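PDB 6U1R: SxtG from Microseira wollei, which acts as an amidinotransferase of the saxitoxin biosynthetic pathway, moving an amidino group between substrates, probably through an amidino-cysteine intermediate. Local coordinates for the interface of chains A and B. Sequence-based numbering; all coordinates share one arbitrary frame. Chains: chain A/B, SxtG.

Contact 1: the interface of chains A and B. Residues chain A 184, 210-212; chain B 164, 168, 177.
The phenyl ring of A:Phe210 takes the ammonium of B:Lys168 over one face, NZ lying 3.6 Å from the ring centroid and displaced toward the CE1 side of the rim. The second flat group, the indole of B:Trp177, meets CG of A:Pro212 at CZ3, 4.0 Å away, the two side chains crossing at about a right angle; B:Arg164 NE of its own chain lies in plane at the indole edge. The site belongs to a two-fold interface between copies of this amidinotransferase-family enzyme, where helix 164-172 and strand 176-179 of chain B face two loop stretches of chain A. Cation-pi contact and hydrogen bond share one lysine tip: B:Lys168 NZ also donates to the backbone O of A:Phe210 at 2.9 Å, from above the carbonyl plane and 44° out of it. The lysine chain bends at chi3 (-66°), turning its end toward the ring while B:Lys168 CD passes 3.9 Å from A:Glu211 CB. Water 1 also meets the ammonium, 2.8 Å from B:Lys168 NZ, and touches A:Gln184 OE1 and A:Glu211 OE1. That carboxylate oxygen, A:Glu211 OE1, accepts a hydrogen bond from the backbone N of A:Gln184 on its syn side at 2.8 Å, which ties the two loops together. The carboxylate may also favour the positive charge of B:Lys168. The side chains of A:Gln184 and B:Arg164 run past each other in opposite directions, amide and guanidinium planes 60° apart.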
# COMPACT_ATOMS: atom_id res chain seq x y z
N GLN A 184 9.81 -2.09 3.38
CA GLN A 184 10.42 -2.46 4.65
C GLN A 184 11.44 -1.42 5.11
O GLN A 184 11.59 -1.18 6.31
CB GLN A 184 11.10 -3.83 4.53
CG GLN A 184 10.16 -4.97 4.22
CD GLN A 184 10.83 -6.34 4.25
OE1 GLN A 184 11.64 -6.69 3.38
NE2 GLN A 184 10.53 -7.11 5.28
N PHE A 210 16.86 -3.02 -3.72
CA PHE A 210 16.37 -4.02 -2.78
C PHE A 210 14.85 -4.20 -2.87
O PHE A 210 14.35 -5.33 -2.87
CB PHE A 210 16.84 -3.62 -1.38
CG PHE A 210 16.15 -4.33 -0.26
CD1 PHE A 210 16.47 -5.65 0.04
CD2 PHE A 210 15.23 -3.67 0.53
CE1 PHE A 210 15.85 -6.30 1.09
CE2 PHE A 210 14.61 -4.30 1.57
CZ PHE A 210 14.92 -5.63 1.86
N GLU A 211 14.09 -3.10 -2.94
CA GLU A 211 12.64 -3.18 -2.98
C GLU A 211 12.08 -1.95 -3.69
O GLU A 211 12.78 -0.94 -3.84
CB GLU A 211 12.05 -3.29 -1.57
CG GLU A 211 12.14 -1.99 -0.80
CD GLU A 211 11.81 -2.17 0.66
OE1 GLU A 211 10.97 -3.05 1.00
OE2 GLU A 211 12.42 -1.43 1.45
N PRO A 212 10.82 -2.00 -4.13
CA PRO A 212 10.24 -0.87 -4.88
C PRO A 212 10.04 0.35 -4.00
O PRO A 212 9.33 0.28 -2.99
CB PRO A 212 8.90 -1.42 -5.38
CG PRO A 212 8.97 -2.89 -5.26
CD PRO A 212 9.97 -3.21 -4.19
N ARG B 164 8.14 -11.06 1.98
CA ARG B 164 8.51 -10.06 0.98
C ARG B 164 9.55 -10.58 -0.01
O ARG B 164 9.55 -10.15 -1.16
CB ARG B 164 8.98 -8.78 1.67
CG ARG B 164 7.80 -7.91 2.15
CD ARG B 164 6.98 -7.33 0.97
NE ARG B 164 5.77 -6.59 1.41
CZ ARG B 164 5.80 -5.31 1.75
NH1 ARG B 164 6.96 -4.66 1.77
NH2 ARG B 164 4.70 -4.67 2.12
N LYS B 168 8.62 -10.23 -3.97
CA LYS B 168 9.49 -9.56 -4.93
C LYS B 168 9.91 -10.51 -6.05
O LYS B 168 10.01 -10.08 -7.21
CB LYS B 168 10.70 -8.95 -4.22
CG LYS B 168 10.30 -7.74 -3.37
CD LYS B 168 11.48 -7.03 -2.70
CE LYS B 168 12.16 -7.89 -1.67
NZ LYS B 168 13.19 -7.09 -0.88
N TRP B 177 1.02 -6.82 -7.98
CA TRP B 177 1.25 -6.81 -6.53
C TRP B 177 0.76 -5.47 -5.98
O TRP B 177 1.36 -4.43 -6.26
CB TRP B 177 2.74 -7.05 -6.26
CG TRP B 177 3.18 -6.99 -4.84
CD1 TRP B 177 2.42 -7.18 -3.74
CD2 TRP B 177 4.50 -6.70 -4.38
NE1 TRP B 177 3.19 -7.05 -2.60
CE2 TRP B 177 4.48 -6.73 -2.97
CE3 TRP B 177 5.71 -6.40 -5.03
CZ2 TRP B 177 5.60 -6.48 -2.20
CZ3 TRP B 177 6.83 -6.15 -4.27
CH2 TRP B 177 6.77 -6.19 -2.87
O HOH W 1 11.44 -5.79 0.82

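Contact 2: the interface of chains A and B. Residues chain A 121-123, 157, 182-184, 186; chain B 158, 161, 164.
B:Trp161, on the 3-10 helix 159-163, lays its indole against A:Gln184, A:Phe186, A:Pro122 and A:Thr121 in this part of the two-fold amidinotransferase interface. Its CB begins the contact beside the amide NE2 of A:Gln184, and B:Trp161 CG comes nearer still, 3.3 Å from A:Gln184 NE2. With CG anti to the carbonyl carbon (chi1 -83°), the ring presents one face to NE2, the amide plane standing almost upright on it, while CD1 of B:Phe158, from the same chain, lies over the opposite face, toward its rim. NE1 points to water 2 in a nearly straight bond (173° at H); this water also touches A:Tyr157 OH and A:Lys182 O, tying the indole N-H to chain A through solvent. CE2 faces A:Gln184 CG, CZ2 lies near A:Gln184 CA and O, and CE3 near A:Phe186 CE1. Farther out, B:Trp161 CZ3 meets A:Phe186 CE1, 3.5 Å away, in an edge-to-face packing, and also lies against A:Pro122 CD. At the tip, B:Trp161 CH2 reaches A:Thr121 OG1 at 3.4 Å, the oxygen that accepts a hydrogen bond from the backbone N of A:Ala123. A:Pro122 CD also sits over the face of the B:Phe158 ring, 3.9 Å from its centroid. At the indole edge, in its plane, A:Tyr157 OH donates to A:Pro183 O. The guanidinium of B:Arg164 grips A:Lys182 O end-on in its own plane, NH1 at 2.8 Å and NH2 at 2.9 Å, both nitrogens approaching from the same face of the carbonyl plane.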
# COMPACT_ATOMS: atom_id res chain seq x y z
N THR A 121 9.40 0.35 13.46
CA THR A 121 9.06 -0.93 12.86
C THR A 121 9.88 -2.01 13.57
O THR A 121 10.73 -1.69 14.43
CB THR A 121 9.39 -0.95 11.37
OG1 THR A 121 10.82 -1.02 11.19
CG2 THR A 121 8.88 0.30 10.66
N PRO A 122 9.69 -3.27 13.22
CA PRO A 122 10.52 -4.33 13.83
C PRO A 122 12.00 -4.18 13.53
O PRO A 122 12.82 -4.78 14.24
CB PRO A 122 9.93 -5.62 13.24
CG PRO A 122 8.47 -5.26 12.98
CD PRO A 122 8.56 -3.82 12.46
N ALA A 123 12.38 -3.38 12.53
CA ALA A 123 13.77 -3.28 12.09
C ALA A 123 14.44 -1.93 12.34
O ALA A 123 15.67 -1.86 12.27
CB ALA A 123 13.86 -3.58 10.59
N TYR A 157 7.10 7.65 6.60
CA TYR A 157 6.35 6.39 6.53
C TYR A 157 4.85 6.59 6.76
O TYR A 157 4.03 5.82 6.23
CB TYR A 157 6.88 5.44 7.59
CG TYR A 157 6.92 3.96 7.26
CD1 TYR A 157 7.61 3.49 6.15
CD2 TYR A 157 6.37 3.04 8.13
CE1 TYR A 157 7.70 2.14 5.90
CE2 TYR A 157 6.45 1.70 7.89
CZ TYR A 157 7.13 1.24 6.79
OH TYR A 157 7.19 -0.12 6.60
N LYS A 182 3.83 -1.33 1.15
CA LYS A 182 4.59 -0.44 2.01
C LYS A 182 5.99 -1.01 2.18
O LYS A 182 6.13 -2.16 2.60
CB LYS A 182 3.91 -0.28 3.39
CG LYS A 182 4.45 0.91 4.16
CD LYS A 182 3.46 1.39 5.20
CE LYS A 182 3.73 2.83 5.56
NZ LYS A 182 3.41 3.75 4.43
N PRO A 183 7.05 -0.27 1.86
CA PRO A 183 8.39 -0.87 1.87
C PRO A 183 8.88 -1.13 3.28
O PRO A 183 8.46 -0.50 4.25
CB PRO A 183 9.26 0.18 1.16
CG PRO A 183 8.56 1.49 1.42
CD PRO A 183 7.08 1.12 1.36
N GLN A 184 9.81 -2.09 3.38
CA GLN A 184 10.42 -2.46 4.65
C GLN A 184 11.44 -1.42 5.11
O GLN A 184 11.59 -1.18 6.31
CB GLN A 184 11.10 -3.83 4.53
CG GLN A 184 10.16 -4.97 4.22
CD GLN A 184 10.83 -6.34 4.25
OE1 GLN A 184 11.64 -6.69 3.38
NE2 GLN A 184 10.53 -7.11 5.28
N PHE A 186 14.67 -1.60 5.11
CA PHE A 186 15.89 -2.12 5.71
C PHE A 186 17.11 -1.34 5.23
O PHE A 186 17.10 -0.65 4.19
CB PHE A 186 16.08 -3.60 5.33
CG PHE A 186 15.09 -4.56 5.95
CD1 PHE A 186 14.12 -4.16 6.86
CD2 PHE A 186 15.14 -5.91 5.61
CE1 PHE A 186 13.24 -5.08 7.42
CE2 PHE A 186 14.27 -6.82 6.17
CZ PHE A 186 13.33 -6.41 7.08
N PHE B 158 2.82 -5.78 10.50
CA PHE B 158 3.99 -6.06 9.68
C PHE B 158 4.10 -7.53 9.30
O PHE B 158 5.17 -8.01 8.93
CB PHE B 158 5.24 -5.57 10.40
CG PHE B 158 5.30 -4.06 10.52
CD1 PHE B 158 5.58 -3.29 9.40
CD2 PHE B 158 5.05 -3.42 11.73
CE1 PHE B 158 5.63 -1.91 9.48
CE2 PHE B 158 5.12 -2.02 11.82
CZ PHE B 158 5.39 -1.27 10.69
N TRP B 161 5.97 -9.02 6.22
CA TRP B 161 7.43 -8.92 6.09
C TRP B 161 8.09 -10.27 5.84
O TRP B 161 9.09 -10.36 5.10
CB TRP B 161 8.03 -8.26 7.34
CG TRP B 161 7.95 -6.75 7.28
CD1 TRP B 161 7.13 -6.01 6.49
CD2 TRP B 161 8.76 -5.82 8.00
NE1 TRP B 161 7.38 -4.67 6.67
CE2 TRP B 161 8.38 -4.52 7.59
CE3 TRP B 161 9.79 -5.95 8.95
CZ2 TRP B 161 8.97 -3.36 8.10
CZ3 TRP B 161 10.38 -4.81 9.46
CH2 TRP B 161 9.97 -3.52 9.03
N ARG B 164 8.14 -11.06 1.98
CA ARG B 164 8.51 -10.06 0.98
C ARG B 164 9.55 -10.58 -0.01
O ARG B 164 9.55 -10.15 -1.16
CB ARG B 164 8.98 -8.78 1.67
CG ARG B 164 7.80 -7.91 2.15
CD ARG B 164 6.98 -7.33 0.97
NE ARG B 164 5.77 -6.59 1.41
CZ ARG B 164 5.80 -5.31 1.75
NH1 ARG B 164 6.96 -4.66 1.77
NH2 ARG B 164 4.70 -4.67 2.12
O HOH W 2 5.85 -2.55 5.42
O HOH W 3 11.72 -9.56 6.18

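Contact 1 and contact 2 are adjoining patches of one interface, their C-alpha centres about 10 Å apart, and they share A:Gln184 and B:Arg164. Each shared residue therefore spans both: the glutamine works with one end of its amide in either patch, and the arginine, at the start of helix 164-172, continues from the preceding 3-10 helix 159-163. The two-fold symmetry repeats both patches with the chains exchanged, which is compatible with a dimer, although the structure alone does not establish one in solution. The centres lie about 14 and 15 Å from A:Asp215, a predicted active-site residue, so neither patch is at that residue, and the structure alone shows no influence on catalysis.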